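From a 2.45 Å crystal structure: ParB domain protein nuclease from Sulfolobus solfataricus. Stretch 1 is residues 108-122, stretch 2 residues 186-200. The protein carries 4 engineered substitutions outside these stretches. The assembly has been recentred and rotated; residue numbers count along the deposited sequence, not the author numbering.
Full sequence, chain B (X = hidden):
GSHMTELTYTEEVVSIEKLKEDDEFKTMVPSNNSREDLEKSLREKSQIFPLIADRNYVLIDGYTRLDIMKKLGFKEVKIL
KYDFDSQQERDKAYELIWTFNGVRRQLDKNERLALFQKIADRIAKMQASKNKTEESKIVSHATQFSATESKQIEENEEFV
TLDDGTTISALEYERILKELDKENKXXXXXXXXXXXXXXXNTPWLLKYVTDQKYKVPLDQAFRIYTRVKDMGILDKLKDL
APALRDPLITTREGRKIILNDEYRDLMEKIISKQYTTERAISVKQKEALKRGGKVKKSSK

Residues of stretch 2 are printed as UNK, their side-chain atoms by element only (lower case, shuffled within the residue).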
ATOM      1  N   ASP B 108       8.650  -1.166   7.357  1.00 48.48           N
ATOM      2  CA  ASP B 108       9.721  -0.737   6.460  1.00 50.48           C
ATOM      3  C   ASP B 108       9.158   0.009   5.250  1.00 48.83           C
ATOM      4  O   ASP B 108       7.944   0.072   5.063  1.00 51.40           O
ATOM      5  CB  ASP B 108      10.555  -1.938   6.009  1.00 49.14           C
ATOM      6  CG  ASP B 108      10.042  -2.553   4.722  1.00 46.69           C
ATOM      7  OD1 ASP B 108       9.145  -1.953   4.093  1.00 45.79           O
ATOM      8  OD2 ASP B 108      10.535  -3.636   4.343  1.00 20.00           O
ATOM      9  N   LYS B 109      10.040   0.586   4.439  1.00 47.34           N
ATOM     10  CA  LYS B 109       9.613   1.428   3.324  1.00 56.63           C
ATOM     11  C   LYS B 109       8.773   0.651   2.305  1.00 56.23           C
ATOM     12  O   LYS B 109       7.861   1.206   1.691  1.00 53.24           O
ATOM     13  CB  LYS B 109      10.830   2.072   2.646  1.00 62.89           C
ATOM     14  CG  LYS B 109      10.507   3.239   1.719  1.00 67.59           C
ATOM     15  CD  LYS B 109      11.782   3.906   1.218  1.00 67.60           C
ATOM     16  CE  LYS B 109      11.483   5.121   0.354  1.00 65.99           C
ATOM     17  NZ  LYS B 109      10.569   4.784  -0.768  1.00 64.76           N
ATOM     18  N   ASN B 110       9.078  -0.633   2.145  1.00 51.27           N
ATOM     19  CA  ASN B 110       8.408  -1.476   1.157  1.00 43.70           C
ATOM     20  C   ASN B 110       7.038  -1.976   1.602  1.00 45.79           C
ATOM     21  O   ASN B 110       6.171  -2.265   0.778  1.00 43.22           O
ATOM     22  CB  ASN B 110       9.294  -2.665   0.778  1.00 43.97           C
ATOM     23  CG  ASN B 110      10.494  -2.255  -0.053  1.00 47.37           C
ATOM     24  OD1 ASN B 110      11.491  -1.765   0.477  1.00 54.19           O
ATOM     25  ND2 ASN B 110      10.404  -2.454  -1.364  1.00 37.15           N
ATOM     26  N   GLU B 111       6.850  -2.084   2.910  1.00 42.99           N
ATOM     27  CA  GLU B 111       5.590  -2.556   3.456  1.00 42.06           C
ATOM     28  C   GLU B 111       4.562  -1.432   3.454  1.00 48.10           C
ATOM     29  O   GLU B 111       3.368  -1.674   3.276  1.00 56.11           O
ATOM     30  CB  GLU B 111       5.792  -3.099   4.874  1.00 38.22           C
ATOM     31  CG  GLU B 111       6.621  -4.365   4.928  1.00 40.11           C
ATOM     32  CD  GLU B 111       7.163  -4.659   6.316  1.00 40.91           C
ATOM     33  OE1 GLU B 111       7.526  -5.827   6.581  1.00 41.58           O
ATOM     34  OE2 GLU B 111       7.231  -3.724   7.140  1.00 36.70           O
ATOM     35  N   ARG B 112       5.026  -0.203   3.651  1.00 44.37           N
ATOM     36  CA  ARG B 112       4.126   0.946   3.635  1.00 52.72           C
ATOM     37  C   ARG B 112       3.736   1.310   2.204  1.00 50.60           C
ATOM     38  O   ARG B 112       2.619   1.758   1.953  1.00 48.82           O
ATOM     39  CB  ARG B 112       4.751   2.149   4.342  1.00 57.48           C
ATOM     40  CG  ARG B 112       5.903   2.785   3.600  1.00 69.05           C
ATOM     41  CD  ARG B 112       6.302   4.098   4.254  1.00 80.01           C
ATOM     42  NE  ARG B 112       6.600   3.932   5.673  1.00 84.78           N
ATOM     43  CZ  ARG B 112       6.945   4.926   6.482  1.00 86.51           C
ATOM     44  NH1 ARG B 112       7.035   6.163   6.010  1.00 89.06           N
ATOM     45  NH2 ARG B 112       7.198   4.685   7.761  1.00 85.43           N
ATOM     46  N   LEU B 113       4.665   1.117   1.274  1.00 46.70           N
ATOM     47  CA  LEU B 113       4.391   1.327  -0.140  1.00 40.27           C
ATOM     48  C   LEU B 113       3.316   0.356  -0.617  1.00 34.64           C
ATOM     49  O   LEU B 113       2.422   0.724  -1.375  1.00 37.16           O
ATOM     50  CB  LEU B 113       5.667   1.141  -0.959  1.00 49.32           C
ATOM     51  CG  LEU B 113       6.513   2.387  -1.220  1.00 54.63           C
ATOM     52  CD1 LEU B 113       7.910   2.016  -1.720  1.00 51.71           C
ATOM     53  CD2 LEU B 113       5.805   3.304  -2.206  1.00 50.27           C
ATOM     54  N   ALA B 114       3.411  -0.889  -0.168  1.00 34.32           N
ATOM     55  CA  ALA B 114       2.428  -1.902  -0.518  1.00 39.50           C
ATOM     56  C   ALA B 114       1.065  -1.540   0.056  1.00 37.05           C
ATOM     57  O   ALA B 114       0.039  -1.757  -0.586  1.00 37.99           O
ATOM     58  CB  ALA B 114       2.874  -3.279  -0.028  1.00 33.10           C
ATOM     59  N   LEU B 115       1.061  -0.983   1.262  1.00 33.32           N
ATOM     60  CA  LEU B 115      -0.176  -0.508   1.867  1.00 35.61           C
ATOM     61  C   LEU B 115      -0.692   0.700   1.096  1.00 35.95           C
ATOM     62  O   LEU B 115      -1.883   0.808   0.807  1.00 35.76           O
ATOM     63  CB  LEU B 115       0.046  -0.139   3.335  1.00 30.72           C
ATOM     64  CG  LEU B 115      -1.103   0.567   4.065  1.00 32.54           C
ATOM     65  CD1 LEU B 115      -2.371  -0.270   4.062  1.00 25.73           C
ATOM     66  CD2 LEU B 115      -0.694   0.906   5.492  1.00 39.28           C
ATOM     67  N   PHE B 116       0.224   1.601   0.758  1.00 39.95           N
ATOM     68  CA  PHE B 116      -0.122   2.818   0.044  1.00 34.13           C
ATOM     69  C   PHE B 116      -0.853   2.494  -1.253  1.00 37.23           C
ATOM     70  O   PHE B 116      -1.908   3.061  -1.538  1.00 30.91           O
ATOM     71  CB  PHE B 116       1.134   3.632  -0.257  1.00 31.08           C
ATOM     72  CG  PHE B 116       0.880   5.101  -0.390  1.00 41.46           C
ATOM     73  CD1 PHE B 116      -0.361   5.631  -0.074  1.00 35.48           C
ATOM     74  CD2 PHE B 116       1.879   5.956  -0.833  1.00 45.55           C
ATOM     75  CE1 PHE B 116      -0.602   6.985  -0.193  1.00 38.71           C
ATOM     76  CE2 PHE B 116       1.644   7.317  -0.954  1.00 45.65           C
ATOM     77  CZ  PHE B 116       0.402   7.831  -0.633  1.00 45.47           C
ATOM     78  N   GLN B 117      -0.286   1.581  -2.035  1.00 36.10           N
ATOM     79  CA  GLN B 117      -0.926   1.149  -3.270  1.00 40.65           C
ATOM     80  C   GLN B 117      -2.286   0.504  -3.012  1.00 39.22           C
ATOM     81  O   GLN B 117      -3.253   0.793  -3.715  1.00 33.11           O
ATOM     82  CB  GLN B 117      -0.031   0.182  -4.052  1.00 43.03           C
ATOM     83  CG  GLN B 117      -0.707  -0.396  -5.284  1.00 45.68           C
ATOM     84  CD  GLN B 117       0.162  -1.389  -6.023  1.00 55.46           C
ATOM     85  OE1 GLN B 117       1.387  -1.352  -5.932  1.00 62.74           O
ATOM     86  NE2 GLN B 117      -0.474  -2.294  -6.761  1.00 56.50           N
ATOM     87  N   LYS B 118      -2.357  -0.371  -2.010  1.00 44.19           N
ATOM     88  CA  LYS B 118      -3.610  -1.049  -1.687  1.00 45.17           C
ATOM     89  C   LYS B 118      -4.683  -0.021  -1.394  1.00 42.76           C
ATOM     90  O   LYS B 118      -5.833  -0.169  -1.802  1.00 43.04           O
ATOM     91  CB  LYS B 118      -3.449  -1.973  -0.482  1.00 46.10           C
ATOM     92  CG  LYS B 118      -2.808  -3.304  -0.789  1.00 45.11           C
ATOM     93  CD  LYS B 118      -2.756  -4.158   0.460  1.00 50.57           C
ATOM     94  CE  LYS B 118      -1.856  -5.365   0.272  1.00 58.01           C
ATOM     95  NZ  LYS B 118      -1.748  -6.164   1.524  1.00 63.84           N
ATOM     96  N   ILE B 119      -4.291   1.030  -0.686  1.00 34.50           N
ATOM     97  CA  ILE B 119      -5.204   2.113  -0.361  1.00 38.02           C
ATOM     98  C   ILE B 119      -5.586   2.910  -1.610  1.00 32.40           C
ATOM     99  O   ILE B 119      -6.767   3.050  -1.919  1.00 33.73           O
ATOM    100  CB  ILE B 119      -4.609   3.049   0.714  1.00 35.50           C
ATOM    101  CG1 ILE B 119      -4.403   2.285   2.027  1.00 39.53           C
ATOM    102  CG2 ILE B 119      -5.511   4.246   0.942  1.00 37.04           C
ATOM    103  CD1 ILE B 119      -5.691   1.759   2.651  1.00 34.43           C
ATOM    104  N   ALA B 120      -4.590   3.411  -2.336  1.00 28.67           N
ATOM    105  CA  ALA B 120      -4.850   4.269  -3.493  1.00 36.56           C
ATOM    106  C   ALA B 120      -5.718   3.582  -4.552  1.00 33.45           C
ATOM    107  O   ALA B 120      -6.572   4.215  -5.173  1.00 32.44           O
ATOM    108  CB  ALA B 120      -3.543   4.767  -4.100  1.00 46.73           C
ATOM    109  N   ASP B 121      -5.486   2.287  -4.747  1.00 32.85           N
ATOM    110  CA  ASP B 121      -6.293   1.463  -5.641  1.00 33.59           C
ATOM    111  C   ASP B 121      -7.754   1.414  -5.204  1.00 41.85           C
ATOM    112  O   ASP B 121      -8.653   1.429  -6.044  1.00 50.24           O
ATOM    113  CB  ASP B 121      -5.739   0.034  -5.698  1.00 39.35           C
ATOM    114  CG  ASP B 121      -4.508  -0.088  -6.584  1.00 45.33           C
ATOM    115  OD1 ASP B 121      -3.889   0.947  -6.919  1.00 49.73           O
ATOM    116  OD2 ASP B 121      -4.153  -1.229  -6.939  1.00 51.08           O
ATOM    117  N   ARG B 122      -7.988   1.336  -3.894  1.00 48.13           N
ATOM    118  CA  ARG B 122      -9.351   1.300  -3.365  1.00 47.93           C
ATOM    119  C   ARG B 122     -10.036   2.632  -3.617  1.00 45.54           C
ATOM    120  O   ARG B 122     -11.169   2.683  -4.100  1.00 46.30           O
ATOM    121  CB  ARG B 122      -9.367   1.015  -1.863  1.00 48.49           C
ATOM    122  CG  ARG B 122      -8.652  -0.251  -1.420  1.00 52.83           C
ATOM    123  CD  ARG B 122      -9.160  -1.481  -2.141  1.00 53.54           C
ATOM    124  NE  ARG B 122      -8.970  -2.688  -1.336  1.00 56.69           N
ATOM    125  CZ  ARG B 122      -7.827  -3.363  -1.242  1.00 50.69           C
ATOM    126  NH1 ARG B 122      -6.749  -2.953  -1.900  1.00 48.54           N
ATOM    127  NH2 ARG B 122      -7.764  -4.450  -0.485  1.00 45.59           N
ATOM    128  N   UNK B 186       4.798  10.424   4.613  1.00 56.81           N
ATOM    129  CA  UNK B 186       4.883   9.003   4.297  1.00 53.53           C
ATOM    130  C   UNK B 186       5.888   8.742   3.177  1.00 57.88           C
ATOM    131  O   UNK B 186       6.663   7.786   3.229  1.00 54.89           O
ATOM    132  c   UNK B 186       3.518   8.472   3.915  1.00 49.22           C
ATOM    133  N   UNK B 187       5.859   9.598   2.161  1.00 62.02           N
ATOM    134  CA  UNK B 187       6.777   9.496   1.037  1.00 63.37           C
ATOM    135  C   UNK B 187       7.157  10.878   0.538  1.00 63.43           C
ATOM    136  O   UNK B 187       6.664  11.885   1.042  1.00 67.61           O
ATOM    137  c   UNK B 187       6.149   8.699  -0.105  1.00 66.25           C
ATOM    138  c   UNK B 187       5.232   6.599  -1.080  1.00 63.83           C
ATOM    139  c   UNK B 187       5.925   7.207   0.126  1.00 64.88           C
ATOM    140  c   UNK B 187       7.244   6.503   0.402  1.00 66.10           C
ATOM    141  N   UNK B 188       8.032  10.920  -0.459  1.00 61.45           N
ATOM    142  CA  UNK B 188       8.481  12.182  -1.021  1.00 61.67           C
ATOM    143  C   UNK B 188       7.728  12.485  -2.305  1.00 65.81           C
ATOM    144  O   UNK B 188       6.996  11.642  -2.819  1.00 65.17           O
ATOM    145  c   UNK B 188       9.984  12.141  -1.298  1.00 63.99           C
ATOM    146  o   UNK B 188      10.288  11.236  -2.346  1.00 60.84           O
ATOM    147  N   UNK B 189       7.914  13.696  -2.816  1.00 74.13           N
ATOM    148  CA  UNK B 189       7.260  14.109  -4.046  1.00 79.53           C
ATOM    149  C   UNK B 189       7.635  13.159  -5.183  1.00 80.12           C
ATOM    150  O   UNK B 189       6.762  12.623  -5.866  1.00 83.58           O
ATOM    151  c   UNK B 189       6.697  16.261  -5.342  1.00 96.18           C
ATOM    152  o   UNK B 189       4.517  17.219  -5.324  1.00104.10           O
ATOM    153  c   UNK B 189       5.480  16.827  -4.630  1.00101.14           C
ATOM    154  c   UNK B 189       7.657  15.545  -4.397  1.00 87.10           C
ATOM    155  o   UNK B 189       5.486  16.887  -3.381  1.00 99.88           O
ATOM    156  N   UNK B 190       8.935  12.943  -5.368  1.00 75.60           N
ATOM    157  CA  UNK B 190       9.443  12.121  -6.467  1.00 70.06           C
ATOM    158  C   UNK B 190       9.110  10.643  -6.289  1.00 60.85           C
ATOM    159  O   UNK B 190       8.879   9.929  -7.265  1.00 57.38           O
ATOM    160  c   UNK B 190      10.956  12.297  -6.613  1.00 75.61           C
ATOM    161  o   UNK B 190      11.635  11.799  -5.473  1.00 79.58           O
ATOM    162  N   UNK B 191       9.095  10.189  -5.039  1.00 54.22           N
ATOM    163  CA  UNK B 191       8.688   8.825  -4.723  1.00 54.36           C
ATOM    164  C   UNK B 191       7.232   8.555  -5.116  1.00 50.03           C
ATOM    165  O   UNK B 191       6.907   7.471  -5.592  1.00 47.74           O
ATOM    166  o   UNK B 191      10.429   7.321  -1.862  1.00 68.52           O
ATOM    167  c   UNK B 191       8.901   8.525  -3.237  1.00 61.08           C
ATOM    168  o   UNK B 191      11.148   7.978  -3.832  1.00 65.43           O
ATOM    169  c   UNK B 191      10.257   7.900  -2.956  1.00 67.10           C
ATOM    170  N   UNK B 192       6.358   9.537  -4.912  1.00 44.43           N
ATOM    171  CA  UNK B 192       4.957   9.383  -5.290  1.00 48.28           C
ATOM    172  C   UNK B 192       4.811   9.371  -6.803  1.00 48.69           C
ATOM    173  O   UNK B 192       3.917   8.723  -7.348  1.00 48.59           O
ATOM    174  c   UNK B 192       3.034  11.730  -1.240  1.00 44.59           C
ATOM    175  c   UNK B 192       4.098  10.509  -4.714  1.00 46.73           C
ATOM    176  c   UNK B 192       3.950  10.489  -3.205  1.00 45.40           C
ATOM    177  c   UNK B 192       3.034  11.605  -2.744  1.00 45.13           C
ATOM    178  n   UNK B 192       4.357  12.196  -0.742  1.00 49.49           N
ATOM    179  N   UNK B 193       5.691  10.096  -7.481  1.00 46.75           N
ATOM    180  CA  UNK B 193       5.610  10.207  -8.926  1.00 55.45           C
ATOM    181  C   UNK B 193       6.217   8.971  -9.572  1.00 56.65           C
ATOM    182  O   UNK B 193       5.686   8.446 -10.551  1.00 57.23           O
ATOM    183  n   UNK B 193       7.614  12.974 -14.831  1.00 88.26           N
ATOM    184  c   UNK B 193       6.315  11.474  -9.406  1.00 65.16           C
ATOM    185  c   UNK B 193       6.107  11.755 -10.877  1.00 76.66           C
ATOM    186  c   UNK B 193       7.692  12.795 -13.521  1.00 87.84           C
ATOM    187  c   UNK B 193       6.720  13.079 -11.281  1.00 84.02           C
ATOM    188  n   UNK B 193       6.721  13.235 -12.730  1.00 87.13           N
ATOM    189  n   UNK B 193       8.743  12.176 -12.998  1.00 86.40           N
ATOM    190  N   UNK B 194       7.332   8.513  -9.007  1.00 51.89           N
ATOM    191  CA  UNK B 194       7.971   7.280  -9.444  1.00 47.65           C
ATOM    192  C   UNK B 194       7.013   6.115  -9.280  1.00 41.51           C
ATOM    193  O   UNK B 194       6.849   5.301 -10.187  1.00 38.39           O
ATOM    194  n   UNK B 194      13.830   8.430  -7.346  1.00 43.20           N
ATOM    195  c   UNK B 194      11.576   7.627  -8.043  1.00 52.17           C
ATOM    196  c   UNK B 194       9.237   7.007  -8.628  1.00 46.58           C
ATOM    197  c   UNK B 194      12.806   8.435  -8.430  1.00 50.20           C
ATOM    198  c   UNK B 194      10.438   7.836  -9.026  1.00 47.03           C
ATOM    199  N   UNK B 195       6.385   6.037  -8.113  1.00 42.36           N
ATOM    200  CA  UNK B 195       5.471   4.943  -7.825  1.00 38.90           C
ATOM    201  C   UNK B 195       4.270   4.990  -8.756  1.00 39.13           C
ATOM    202  O   UNK B 195       3.833   3.958  -9.264  1.00 39.10           O
ATOM    203  c   UNK B 195       2.529   4.489  -3.827  1.00 38.12           C
ATOM    204  c   UNK B 195       4.461   3.641  -5.886  1.00 58.65           C
ATOM    205  c   UNK B 195       5.020   4.974  -6.365  1.00 43.46           C
ATOM    206 se   UNK B 195       2.536   3.637  -5.574  1.00 99.02          SE
ATOM    207  N   UNK B 196       3.750   6.193  -8.986  1.00 30.02           N
ATOM    208  CA  UNK B 196       2.577   6.372  -9.834  1.00 31.49           C
ATOM    209  C   UNK B 196       2.850   5.936 -11.271  1.00 40.29           C
ATOM    210  O   UNK B 196       2.034   5.244 -11.885  1.00 44.00           O
ATOM    211  c   UNK B 196       2.101   7.815  -9.792  1.00 31.58           C
ATOM    212  N   UNK B 197       4.002   6.338 -11.801  1.00 41.47           N
ATOM    213  CA  UNK B 197       4.392   5.959 -13.157  1.00 38.96           C
ATOM    214  C   UNK B 197       4.579   4.449 -13.288  1.00 37.00           C
ATOM    215  O   UNK B 197       4.149   3.843 -14.269  1.00 41.59           O
ATOM    216  c   UNK B 197       5.430   8.181 -13.676  1.00 36.26           C
ATOM    217  c   UNK B 197       6.623   8.974 -14.145  1.00 43.65           C
ATOM    218  c   UNK B 197       6.156   6.137 -14.937  1.00 31.50           C
ATOM    219  c   UNK B 197       5.678   6.674 -13.595  1.00 36.44           C
ATOM    220  N   UNK B 198       5.220   3.839 -12.299  1.00 32.12           N
ATOM    221  CA  UNK B 198       5.417   2.401 -12.321  1.00 33.48           C
ATOM    222  C   UNK B 198       4.080   1.688 -12.178  1.00 33.73           C
ATOM    223  O   UNK B 198       3.821   0.698 -12.855  1.00 32.80           O
ATOM    224  c   UNK B 198       7.792   2.513 -11.209  1.00 30.86           C
ATOM    225  c   UNK B 198       6.368   1.956 -11.204  1.00 33.62           C
ATOM    226  c   UNK B 198       8.461   2.299 -12.555  1.00 33.92           C
ATOM    227  c   UNK B 198       8.609   1.881 -10.096  1.00 28.08           C
ATOM    228  N   UNK B 199       3.230   2.200 -11.297  1.00 36.03           N
ATOM    229  CA  UNK B 199       1.964   1.544 -11.002  1.00 39.01           C
ATOM    230  C   UNK B 199       1.087   1.447 -12.243  1.00 40.56           C
ATOM    231  O   UNK B 199       0.366   0.463 -12.430  1.00 40.99           O
ATOM    232  c   UNK B 199       0.252   1.410  -9.116  1.00 37.51           C
ATOM    233  c   UNK B 199       1.227   2.281  -9.884  1.00 36.99           C
ATOM    234  n   UNK B 199      -1.597  -1.083 -11.011  1.00 33.39           N
ATOM    235  c   UNK B 199      -2.162  -0.832  -9.837  1.00 36.28           C
ATOM    236  n   UNK B 199      -2.947  -1.739  -9.270  1.00 31.70           N
ATOM    237  n   UNK B 199      -1.948   0.331  -9.234  1.00 40.11           N
ATOM    238  c   UNK B 199      -1.104   1.389  -9.776  1.00 37.78           C
ATOM    239  N   UNK B 200       1.165   2.465 -13.093  1.00 34.83           N
ATOM    240  CA  UNK B 200       0.318   2.545 -14.280  1.00 36.25           C
ATOM    241  C   UNK B 200       0.981   1.958 -15.524  1.00 38.39           C
ATOM    242  O   UNK B 200       0.353   1.215 -16.284  1.00 33.01           O
ATOM    243  c   UNK B 200      -0.307   4.234 -16.047  1.00 29.76           C
ATOM    244  c   UNK B 200      -0.121   3.997 -14.555  1.00 33.00           C
ATOM    245  c   UNK B 200      -1.310   4.097 -12.293  1.00 34.75           C
ATOM    246  c   UNK B 200      -1.415   4.304 -13.796  1.00 34.36           C
TER

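Position 186 has a single side-chain carbon; its CB lies 4.7 Å from R112 NH1, the nearest atom of stretch 1, and one carbon alone makes it alanine, A186. Its backbone does the work: R112 NH1 donates to A186 O at 3.2 Å with an N-H...acceptor angle of 152°, the oxygen lying at the edge of the guanidinium, near its plane.

Position 187 carries four carbons forked at the second. One terminal carbon of position 187 lies 3.5 Å from L113 CD2 and 3.4 Å from F116 CD2, where it meets the edge of the ring; the fork makes the residue leucine, L187. Position 188, one carbon then one oxygen, is serine: S188 OG accepts from the backbone N of position 191 at 3.1 Å, capping the helix that begins at 189.

At 189, three carbons end in two oxygens: glutamate, E189, poorly ordered and out of reach of stretch 1. Position 190 repeats the carbon-oxygen pattern and is S190, likewise out of reach of stretch 1. Position 191 has two carbons, the second bearing two oxygens. One of these oxygens of position 191 is 2.8 Å from K109 NZ, and the pattern fits aspartate; K109 NZ to D191 OD1 is a salt bridge. The K109 CA-to-CB bond points sideways, yet its chain runs t through chi3 and turns at chi4 (m, -54°), which places NZ at the carboxylate.

Position 192 shows four carbons in a row ending in nitrogen: lysine, K192. K192 NZ turns back to the start of its own stretch, with weak hydrogen bonds to L187 O (2.9 Å) and S188 O (3.4 Å). Position 193, three carbons, a nitrogen, then a carbon with two more nitrogens, is R193, extended and exposed. Another unbranched four-carbon chain ending in nitrogen makes 194 K194; neither 193 nor 194 reaches stretch 1.

Position 195 is unbranched: two carbons, selenium, one carbon. The terminal carbon of position 195 lies 3.4 Å from F116 CD2, oblique to the ring, and 3.8 Å from L113 CD2. Selenium identifies selenomethionine, M195. Position 196, one carbon, is A196. Four carbons forked at the first, with one arm two carbons long, make 197 I197, whereas four forked at the second make 198 L198; none of the three touches stretch 1.

Position 199 again has three carbons, a nitrogen and a carbon with two nitrogens. The chain nitrogen of position 199 lies 3.1 Å from D121 OD1 and one terminal nitrogen 2.7 Å from D121 OD2: arginine, R199. NE and NH2 donate these two bonds (161° and 178°) within a salt bridge. Q117 NE2 sits over one guanidinium face, 3.6 Å from R199 NH2. Position 200, four carbons, forked at the first, one arm two carbons long, is I200, without contact here.

The helix axes cross at -63° and approach no closer than 12.0 Å, so side chains must span the gap. L187 and M195 fill it against L113 and F116, while K109-D191 and D121-R199 pair opposite charges toward the two ends of the contact. Together the stretches bury 567 Å², both sides summed.

Stretch 2 186-200: ALSESDKRKMAILRI
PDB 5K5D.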